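Local coordinates for uncharacterized protein YjgB (Bacillus subtilis, PDB 4YGT), which is of unknown function but is probably a secreted lipoprotein, the first structurally characterised member of the DUF4309 family, placed in the PepSY clan, at residues A[20-23]-A[24-27]; A[37-41]-A[42-46]; A[111-115]-A[116-120]. One frame throughout, in Å; residues are numbered along the deposited sequence.

In the fold
Contacts 1 and 3 belong to neighbouring helices, 14-27 and 109-116, and they touch: V20 packs on L112 and L116, Y24 on L116; the centres of the two contacts are about 12 Å apart. Both helices also send side chains to strand 140-146 of the antiparallel sheet. Contact 1 is half buried and relies on regular helical bonds, whereas contact 3, at the surface, is a helix end where the bonding weakens at a glycine. Contact 2, partly buried in the loop between helices 14-27 and 46-53, touches neither; its nearest atoms are about 7 Å from contact 1. There, a serine hydroxyl and one shared carbonyl do the work of regular secondary structure, beside strand 88-95.

Contact 1 of 3, residues A[20-23]-A[24-27]; sequences VKNL and YNTA
Helix 14-27 packs on the antiparallel sheet, through L23 on F144 and A27 on L142. In its last two turns, V20 to A27, each backbone carbonyl of the first turn meets the N-H four residues on, and a few side chains (N22, Y24, N25, T26, A27) touch the neighbouring turn. The four bonds are Y24 N to V20 O, N25 N to K21 O (3.1 Å), T26 N to N22 O (3.1 Å, at a nearly straight 170°) and A27 N to L23 O. In each, the donor is tilted slightly from the carbonyl plane, as expected in a helix.

T26 does most of the side-chain touching. Its CG2 comes down on the N22 backbone O at 3.3 Å and lies 3.8 Å from the amide OD1 of N22. A chi1 of 77° tucks OG1 over the backbone, where it donates to E31 O and ties the helix end to the following loop. N22 and N25 run their amides past one another with planes 27° apart; N22 OD1 stays 4.1 Å from N25 ND2, so this is contact without a bond, suited to asparagines on the wetter face.

V20, L23 and A27 make an apolar face. V20 and L23 point to the covered side, V20 onto L112 and L116 of helix 109-116, L23 onto F144, while small A27 fits close over L142. Y24 stands at the border: its CB is 3.4 Å from V20 O and its side chain lies on L116, yet its OH is hydrogen-bonded to Y28 OH and the two rings meet edge-to-face (T-shaped). The backbone bonds therefore carry the turns, and T26 can be buried because E31 O satisfies its hydroxyl.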
ATOM      1  N   VAL A  20      -4.704   2.635  -9.469  1.00 54.73           N
ATOM      2  CA  VAL A  20      -4.082   1.328  -9.707  1.00 53.64           C
ATOM      3  C   VAL A  20      -2.901   1.506 -10.677  1.00 56.61           C
ATOM      4  O   VAL A  20      -1.812   0.980 -10.413  1.00 53.91           O
ATOM      5  CB  VAL A  20      -5.154   0.330 -10.228  1.00 60.95           C
ATOM      6  CG1 VAL A  20      -4.531  -0.898 -10.874  1.00 60.80           C
ATOM      7  CG2 VAL A  20      -6.090  -0.082  -9.105  1.00 61.24           C
ATOM      8  N   LYS A  21      -3.105   2.306 -11.752  1.00 54.81           N
ATOM      9  CA  LYS A  21      -2.070   2.633 -12.731  1.00 54.63           C
ATOM     10  C   LYS A  21      -0.907   3.393 -12.074  1.00 54.44           C
ATOM     11  O   LYS A  21       0.248   3.034 -12.310  1.00 53.06           O
ATOM     12  CB  LYS A  21      -2.638   3.457 -13.913  1.00 61.76           C
ATOM     13  CG  LYS A  21      -3.510   2.660 -14.899  1.00 84.87           C
ATOM     14  CD  LYS A  21      -3.830   3.452 -16.184  1.00 99.83           C
ATOM     15  CE  LYS A  21      -4.938   4.478 -16.033  1.00110.99           C
ATOM     16  NZ  LYS A  21      -5.012   5.385 -17.208  1.00122.64           N
ATOM     17  N   ASN A  22      -1.205   4.422 -11.231  1.00 48.89           N
ATOM     18  CA  ASN A  22      -0.171   5.223 -10.583  1.00 45.71           C
ATOM     19  C   ASN A  22       0.610   4.378  -9.545  1.00 46.66           C
ATOM     20  O   ASN A  22       1.828   4.529  -9.429  1.00 45.65           O
ATOM     21  CB  ASN A  22      -0.779   6.495  -9.956  1.00 51.09           C
ATOM     22  CG  ASN A  22       0.213   7.561  -9.536  1.00 91.92           C
ATOM     23  OD1 ASN A  22       1.341   7.671 -10.052  1.00 88.19           O
ATOM     24  ND2 ASN A  22      -0.216   8.411  -8.606  1.00 89.29           N
ATOM     25  N   LEU A  23      -0.078   3.469  -8.829  1.00 42.76           N
ATOM     26  CA  LEU A  23       0.530   2.583  -7.842  1.00 40.57           C
ATOM     27  C   LEU A  23       1.485   1.599  -8.511  1.00 47.13           C
ATOM     28  O   LEU A  23       2.598   1.436  -8.029  1.00 46.62           O
ATOM     29  CB  LEU A  23      -0.533   1.816  -7.056  1.00 40.59           C
ATOM     30  CG  LEU A  23      -1.354   2.569  -6.046  1.00 44.25           C
ATOM     31  CD1 LEU A  23      -2.591   1.749  -5.664  1.00 46.56           C
ATOM     32  CD2 LEU A  23      -0.548   2.889  -4.790  1.00 42.72           C
ATOM     33  N   TYR A  24       1.062   0.979  -9.629  1.00 46.12           N
ATOM     34  CA  TYR A  24       1.856   0.039 -10.417  1.00 47.48           C
ATOM     35  C   TYR A  24       3.134   0.705 -10.932  1.00 50.14           C
ATOM     36  O   TYR A  24       4.206   0.113 -10.811  1.00 47.64           O
ATOM     37  CB  TYR A  24       1.035  -0.532 -11.583  1.00 51.20           C
ATOM     38  CG  TYR A  24       1.774  -1.550 -12.433  1.00 53.39           C
ATOM     39  CD1 TYR A  24       1.981  -2.851 -11.981  1.00 54.70           C
ATOM     40  CD2 TYR A  24       2.252  -1.214 -13.699  1.00 55.73           C
ATOM     41  CE1 TYR A  24       2.656  -3.789 -12.761  1.00 56.72           C
ATOM     42  CE2 TYR A  24       2.921  -2.148 -14.492  1.00 58.91           C
ATOM     43  CZ  TYR A  24       3.124  -3.432 -14.019  1.00 66.34           C
ATOM     44  OH  TYR A  24       3.788  -4.343 -14.806  1.00 71.41           O
ATOM     45  N   ASN A  25       3.006   1.942 -11.444  1.00 48.28           N
ATOM     46  CA  ASN A  25       4.074   2.799 -11.964  1.00 47.32           C
ATOM     47  C   ASN A  25       5.150   3.068 -10.917  1.00 47.04           C
ATOM     48  O   ASN A  25       6.293   2.675 -11.145  1.00 47.11           O
ATOM     49  CB  ASN A  25       3.478   4.134 -12.468  1.00 52.40           C
ATOM     50  CG  ASN A  25       4.455   5.184 -13.004  1.00 78.79           C
ATOM     51  OD1 ASN A  25       5.082   5.024 -14.056  1.00 72.27           O
ATOM     52  ND2 ASN A  25       4.501   6.346 -12.359  1.00 71.20           N
ATOM     53  N   THR A  26       4.789   3.671  -9.762  1.00 38.94           N
ATOM     54  CA  THR A  26       5.766   4.070  -8.751  1.00 37.49           C
ATOM     55  C   THR A  26       6.377   2.868  -8.034  1.00 39.66           C
ATOM     56  O   THR A  26       7.546   2.939  -7.627  1.00 39.49           O
ATOM     57  CB  THR A  26       5.223   5.127  -7.755  1.00 43.16           C
ATOM     58  OG1 THR A  26       4.362   4.528  -6.797  1.00 51.02           O
ATOM     59  CG2 THR A  26       4.519   6.262  -8.443  1.00 48.80           C
ATOM     60  N   ALA A  27       5.637   1.767  -7.938  1.00 35.66           N
ATOM     61  CA  ALA A  27       6.101   0.492  -7.350  1.00 35.89           C
ATOM     62  C   ALA A  27       7.447   0.018  -7.932  1.00 39.44           C
ATOM     63  O   ALA A  27       8.221  -0.580  -7.200  1.00 38.90           O
ATOM     64  CB  ALA A  27       5.057  -0.579  -7.555  1.00 37.70           C
TER

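Contact 2 of 3, residues A[37-41]-A[42-46]; sequences QGLTI and NKSTK
N42, at the start of the second segment, meets the first through a tight turn from T40 to K43. Its backbone takes a positive phi of 65°, which asparagine tolerates better than most residues, and its side chain leads outward to H83 and T87. With I41 before it in an extended conformation, this makes a type II beta turn. K43 closes that turn, its N bonded to T40 O at 3.1 Å, with the donor lying well above the carbonyl plane. The lysine CB sits beside T40 CB at 3.8 Å, the two side chains pointing the same way, while the rest of the lysine chain runs on outward.

The turn lies in the loop between helices 14-27 and 46-53, where N42 and S44 make backbone hydrogen bonds to I88 of strand 88-95. S44 N approaches the same T40 O at 2.8 Å, here in the carbonyl plane, so one oxygen holds two backbone donors. The S44 side chain, with chi1 at -60°, returns a bond to the same residue: OG accepts T40 N (2.8 Å, 159°), and T40 and S44 are doubly joined. A small hydroxyl residue suits this buried spot. OG may also make a weak hydrogen bond to G38 O (3.4 Å), though its proton has another acceptor within reach. L39 CD2 touches S44 CB at 4.2 Å, and both side chains reach I88. T40 keeps its own OG1 for E31.

T45 then takes the N-cap of helix 46-53, its OG1 capping a backbone N just past K46; D48 OD2 accepts T45 N, as in a capping box.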
ATOM      1  N   GLN A  37       5.479  10.016  -1.550  1.00 37.60           N
ATOM      2  CA  GLN A  37       6.520  10.243  -2.573  1.00 38.56           C
ATOM      3  C   GLN A  37       7.925  10.454  -1.993  1.00 40.61           C
ATOM      4  O   GLN A  37       8.078  11.229  -1.050  1.00 38.57           O
ATOM      5  CB  GLN A  37       6.169  11.456  -3.425  1.00 41.10           C
ATOM      6  CG  GLN A  37       6.923  11.477  -4.733  1.00 52.13           C
ATOM      7  CD  GLN A  37       6.930  12.838  -5.352  1.00 63.19           C
ATOM      8  OE1 GLN A  37       5.999  13.636  -5.202  1.00 60.70           O
ATOM      9  NE2 GLN A  37       7.976  13.118  -6.079  1.00 56.67           N
ATOM     10  N   GLY A  38       8.913   9.753  -2.569  1.00 36.74           N
ATOM     11  CA  GLY A  38      10.318   9.882  -2.201  1.00 36.08           C
ATOM     12  C   GLY A  38      10.729   9.096  -0.980  1.00 40.40           C
ATOM     13  O   GLY A  38      11.863   9.241  -0.517  1.00 43.34           O
ATOM     14  N   LEU A  39       9.819   8.252  -0.448  1.00 34.06           N
ATOM     15  CA  LEU A  39      10.133   7.368   0.668  1.00 32.79           C
ATOM     16  C   LEU A  39      10.360   5.978   0.075  1.00 38.86           C
ATOM     17  O   LEU A  39       9.402   5.283  -0.249  1.00 40.67           O
ATOM     18  CB  LEU A  39       9.017   7.396   1.732  1.00 30.88           C
ATOM     19  CG  LEU A  39       8.804   8.732   2.452  1.00 33.53           C
ATOM     20  CD1 LEU A  39       7.510   8.715   3.234  1.00 32.67           C
ATOM     21  CD2 LEU A  39       9.976   9.055   3.353  1.00 31.00           C
ATOM     22  N   THR A  40      11.623   5.598  -0.102  1.00 36.10           N
ATOM     23  CA  THR A  40      12.040   4.383  -0.803  1.00 37.25           C
ATOM     24  C   THR A  40      12.309   3.184   0.116  1.00 42.68           C
ATOM     25  O   THR A  40      13.080   3.278   1.080  1.00 44.70           O
ATOM     26  CB  THR A  40      13.287   4.683  -1.657  1.00 45.31           C
ATOM     27  OG1 THR A  40      13.079   5.920  -2.311  1.00 46.15           O
ATOM     28  CG2 THR A  40      13.588   3.600  -2.729  1.00 45.76           C
ATOM     29  N   ILE A  41      11.752   2.026  -0.270  1.00 37.63           N
ATOM     30  CA  ILE A  41      11.989   0.749   0.418  1.00 38.72           C
ATOM     31  C   ILE A  41      13.505   0.477   0.450  1.00 45.24           C
ATOM     32  O   ILE A  41      14.184   0.741  -0.541  1.00 45.15           O
ATOM     33  CB  ILE A  41      11.178  -0.396  -0.265  1.00 41.13           C
ATOM     34  CG1 ILE A  41       9.717  -0.327   0.227  1.00 39.97           C
ATOM     35  CG2 ILE A  41      11.776  -1.806   0.018  1.00 43.26           C
ATOM     36  CD1 ILE A  41       8.798  -0.686  -0.715  1.00 50.23           C
ATOM     37  N   ASN A  42      14.030   0.064   1.632  1.00 44.36           N
ATOM     38  CA  ASN A  42      15.426  -0.302   1.914  1.00 48.47           C
ATOM     39  C   ASN A  42      16.403   0.892   1.782  1.00 54.44           C
ATOM     40  O   ASN A  42      17.620   0.690   1.840  1.00 57.94           O
ATOM     41  CB  ASN A  42      15.868  -1.461   0.983  1.00 50.97           C
ATOM     42  CG  ASN A  42      16.835  -2.459   1.566  1.00 81.33           C
ATOM     43  OD1 ASN A  42      17.262  -2.390   2.731  1.00 78.95           O
ATOM     44  ND2 ASN A  42      17.212  -3.422   0.741  1.00 78.93           N
ATOM     45  N   LYS A  43      15.877   2.124   1.616  1.00 48.33           N
ATOM     46  CA  LYS A  43      16.704   3.313   1.431  1.00 49.38           C
ATOM     47  C   LYS A  43      16.269   4.429   2.397  1.00 49.74           C
ATOM     48  O   LYS A  43      17.104   4.919   3.151  1.00 52.19           O
ATOM     49  CB  LYS A  43      16.629   3.769  -0.036  1.00 51.14           C
ATOM     50  CG  LYS A  43      17.795   4.616  -0.526  1.00 69.38           C
ATOM     51  CD  LYS A  43      17.658   4.993  -2.024  1.00 85.02           C
ATOM     52  CE  LYS A  43      17.874   3.846  -3.010  1.00 99.44           C
ATOM     53  NZ  LYS A  43      19.294   3.392  -3.068  1.00114.51           N
ATOM     54  N   SER A  44      14.985   4.819   2.394  1.00 40.78           N
ATOM     55  CA  SER A  44      14.500   5.852   3.310  1.00 40.26           C
ATOM     56  C   SER A  44      14.334   5.235   4.696  1.00 48.60           C
ATOM     57  O   SER A  44      14.110   4.018   4.805  1.00 48.46           O
ATOM     58  CB  SER A  44      13.192   6.455   2.813  1.00 39.00           C
ATOM     59  OG  SER A  44      13.389   7.047   1.541  1.00 41.67           O
ATOM     60  N   THR A  45      14.449   6.064   5.747  1.00 46.78           N
ATOM     61  CA  THR A  45      14.399   5.600   7.136  1.00 48.24           C
ATOM     62  C   THR A  45      13.083   5.893   7.848  1.00 49.98           C
ATOM     63  O   THR A  45      12.232   6.574   7.284  1.00 48.02           O
ATOM     64  CB  THR A  45      15.508   6.286   7.941  1.00 55.41           C
ATOM     65  OG1 THR A  45      15.282   7.698   7.918  1.00 58.48           O
ATOM     66  CG2 THR A  45      16.895   5.946   7.451  1.00 54.07           C
ATOM     67  N   LYS A  46      12.963   5.431   9.129  1.00 46.56           N
ATOM     68  CA  LYS A  46      11.869   5.718  10.071  1.00 44.09           C
ATOM     69  C   LYS A  46      11.838   7.243  10.298  1.00 49.08           C
ATOM     70  O   LYS A  46      10.770   7.854  10.302  1.00 45.13           O
ATOM     71  CB  LYS A  46      12.112   4.946  11.392  1.00 47.63           C
ATOM     72  CG  LYS A  46      11.073   5.149  12.487  1.00 50.96           C
ATOM     73  CD  LYS A  46      11.286   4.133  13.610  1.00 62.23           C
ATOM     74  CE  LYS A  46      10.098   3.924  14.516  1.00 70.22           C
ATOM     75  NZ  LYS A  46      10.310   2.771  15.438  1.00 80.24           N
TER

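Contact 3 of 3, residues A[111-115]-A[116-120]; sequences VLQKQ and LGPVN
L112 and L116, one helical turn apart, lean across each other on the same face of helix 109-116, with CD2 of L112 resting 4.2 Å from CD1 of L116. Both put CG opposite the carbonyl carbon, so the two branched ends slant past one another toward F144 and Y135 of the sheet; L116 also reaches V20 and Y24 on helix 14-27. Leucines suit this face because it packs against other apolar side chains. L116 CB meanwhile sits 3.4 Å from L112 O, the oxygen that accepts L116 N at 2.9 Å from above the carbonyl plane.

At this point the helix ends. G117 leaves it with positive phi, which favours glycine; a CB here would also run into P118 CD. P118 has no N-H to continue the helical bonding. The G117 N bond to Q113 O is weak, bent to 129°. In turn, G117 O receives a CA-H contact from Q113 CA at 3.4 Å and a hydrogen bond from Y135 OH.

Q113 lies over this turn. Its chain is bent at chi2 (73°), which lays the amide face over face on the G117-P118 peptide, near parallel at about 26°: NE2 stands almost straight above the peptide plane, 3.7 Å from P118 N, and CD is 3.8 Å from G117 O. The long, flexible glutamine can thus cover the peptide at the surface end of the helix. The Q115 side chain turns the other way, lying against A17 and K21.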
ATOM      1  N   VAL A 111     -10.834  -4.639 -12.005  1.00 91.19           N
ATOM      2  CA  VAL A 111     -10.201  -3.394 -12.464  1.00 87.83           C
ATOM      3  C   VAL A 111      -8.688  -3.638 -12.539  1.00 83.27           C
ATOM      4  O   VAL A 111      -8.033  -3.055 -13.395  1.00 82.41           O
ATOM      5  CB  VAL A 111     -10.556  -2.095 -11.683  1.00 90.36           C
ATOM      6  CG1 VAL A 111     -12.062  -1.847 -11.631  1.00 95.61           C
ATOM      7  CG2 VAL A 111      -9.941  -2.070 -10.297  1.00 85.03           C
ATOM      8  N   LEU A 112      -8.165  -4.565 -11.703  1.00 74.79           N
ATOM      9  CA  LEU A 112      -6.764  -4.975 -11.687  1.00 69.95           C
ATOM     10  C   LEU A 112      -6.425  -5.690 -12.982  1.00 76.55           C
ATOM     11  O   LEU A 112      -5.321  -5.535 -13.498  1.00 74.38           O
ATOM     12  CB  LEU A 112      -6.455  -5.877 -10.476  1.00 67.47           C
ATOM     13  CG  LEU A 112      -6.394  -5.212  -9.095  1.00 66.61           C
ATOM     14  CD1 LEU A 112      -6.095  -6.237  -8.024  1.00 64.35           C
ATOM     15  CD2 LEU A 112      -5.334  -4.114  -9.047  1.00 64.22           C
ATOM     16  N   GLN A 113      -7.400  -6.437 -13.533  1.00 77.94           N
ATOM     17  CA  GLN A 113      -7.276  -7.140 -14.804  1.00 80.96           C
ATOM     18  C   GLN A 113      -7.347  -6.108 -15.954  1.00 85.74           C
ATOM     19  O   GLN A 113      -6.437  -6.079 -16.781  1.00 84.78           O
ATOM     20  CB  GLN A 113      -8.359  -8.235 -14.915  1.00 88.24           C
ATOM     21  CG  GLN A 113      -8.354  -9.062 -16.215  1.00109.72           C
ATOM     22  CD  GLN A 113      -7.212 -10.047 -16.331  1.00128.15           C
ATOM     23  OE1 GLN A 113      -6.884 -10.788 -15.395  1.00123.84           O
ATOM     24  NE2 GLN A 113      -6.617 -10.109 -17.512  1.00121.43           N
ATOM     25  N   LYS A 114      -8.382  -5.223 -15.967  1.00 83.91           N
ATOM     26  CA  LYS A 114      -8.578  -4.181 -17.002  1.00 85.52           C
ATOM     27  C   LYS A 114      -7.419  -3.165 -17.045  1.00 83.60           C
ATOM     28  O   LYS A 114      -7.169  -2.563 -18.096  1.00 85.28           O
ATOM     29  CB  LYS A 114      -9.905  -3.418 -16.780  1.00 91.19           C
ATOM     30  CG  LYS A 114     -10.445  -2.698 -18.031  1.00103.62           C
ATOM     31  CD  LYS A 114     -11.755  -1.948 -17.769  1.00111.82           C
ATOM     32  CE  LYS A 114     -12.315  -1.277 -19.005  1.00120.81           C
ATOM     33  NZ  LYS A 114     -12.957  -2.245 -19.936  1.00130.67           N
ATOM     34  N   GLN A 115      -6.720  -2.975 -15.924  1.00 72.67           N
ATOM     35  CA  GLN A 115      -5.657  -1.992 -15.902  1.00 68.18           C
ATOM     36  C   GLN A 115      -4.262  -2.617 -15.987  1.00 68.18           C
ATOM     37  O   GLN A 115      -3.450  -2.129 -16.773  1.00 66.64           O
ATOM     38  CB  GLN A 115      -5.768  -1.085 -14.661  1.00 65.79           C
ATOM     39  CG  GLN A 115      -7.068  -0.266 -14.583  1.00 82.34           C
ATOM     40  CD  GLN A 115      -7.361   0.584 -15.800  1.00102.93           C
ATOM     41  OE1 GLN A 115      -6.508   1.328 -16.308  1.00 95.86           O
ATOM     42  NE2 GLN A 115      -8.595   0.517 -16.270  1.00100.10           N
ATOM     43  N   LEU A 116      -3.983  -3.684 -15.212  1.00 62.68           N
ATOM     44  CA  LEU A 116      -2.634  -4.249 -15.169  1.00 60.29           C
ATOM     45  C   LEU A 116      -2.496  -5.605 -15.867  1.00 70.35           C
ATOM     46  O   LEU A 116      -1.423  -6.217 -15.835  1.00 70.51           O
ATOM     47  CB  LEU A 116      -2.151  -4.366 -13.704  1.00 55.57           C
ATOM     48  CG  LEU A 116      -2.453  -3.219 -12.744  1.00 57.07           C
ATOM     49  CD1 LEU A 116      -1.887  -3.508 -11.359  1.00 53.24           C
ATOM     50  CD2 LEU A 116      -1.908  -1.869 -13.273  1.00 56.44           C
ATOM     51  N   GLY A 117      -3.555  -6.044 -16.533  1.00 71.98           N
ATOM     52  CA  GLY A 117      -3.553  -7.334 -17.195  1.00 75.40           C
ATOM     53  C   GLY A 117      -3.601  -8.457 -16.177  1.00 78.71           C
ATOM     54  O   GLY A 117      -4.088  -8.249 -15.057  1.00 75.55           O
ATOM     55  N   PRO A 118      -3.072  -9.658 -16.512  1.00 78.32           N
ATOM     56  CA  PRO A 118      -3.133 -10.769 -15.553  1.00 78.95           C
ATOM     57  C   PRO A 118      -2.230 -10.564 -14.340  1.00 76.57           C
ATOM     58  O   PRO A 118      -1.238  -9.837 -14.385  1.00 71.94           O
ATOM     59  CB  PRO A 118      -2.726 -11.996 -16.383  1.00 85.59           C
ATOM     60  CG  PRO A 118      -1.932 -11.450 -17.501  1.00 89.98           C
ATOM     61  CD  PRO A 118      -2.485 -10.087 -17.799  1.00 83.68           C
ATOM     62  N   VAL A 119      -2.640 -11.174 -13.235  1.00 74.53           N
ATOM     63  CA  VAL A 119      -1.967 -11.113 -11.939  1.00 71.30           C
ATOM     64  C   VAL A 119      -0.811 -12.138 -11.943  1.00 77.80           C
ATOM     65  O   VAL A 119      -0.969 -13.220 -12.515  1.00 80.99           O
ATOM     66  CB  VAL A 119      -3.005 -11.344 -10.791  1.00 74.77           C
ATOM     67  CG1 VAL A 119      -3.694 -12.716 -10.892  1.00 79.58           C
ATOM     68  CG2 VAL A 119      -2.388 -11.138  -9.420  1.00 70.55           C
ATOM     69  N   ASN A 120       0.341 -11.802 -11.321  1.00 71.83           N
ATOM     70  CA  ASN A 120       1.462 -12.742 -11.268  1.00 73.43           C
ATOM     71  C   ASN A 120       1.171 -13.913 -10.318  1.00 81.80           C
ATOM     72  O   ASN A 120       1.411 -15.067 -10.679  1.00 84.00           O
ATOM     73  CB  ASN A 120       2.750 -12.048 -10.861  1.00 67.93           C
ATOM     74  CG  ASN A 120       3.265 -11.087 -11.905  1.00 86.44           C
ATOM     75  OD1 ASN A 120       3.008  -9.876 -11.858  1.00 71.23           O
ATOM     76  ND2 ASN A 120       4.000 -11.609 -12.881  1.00 80.98           N
TER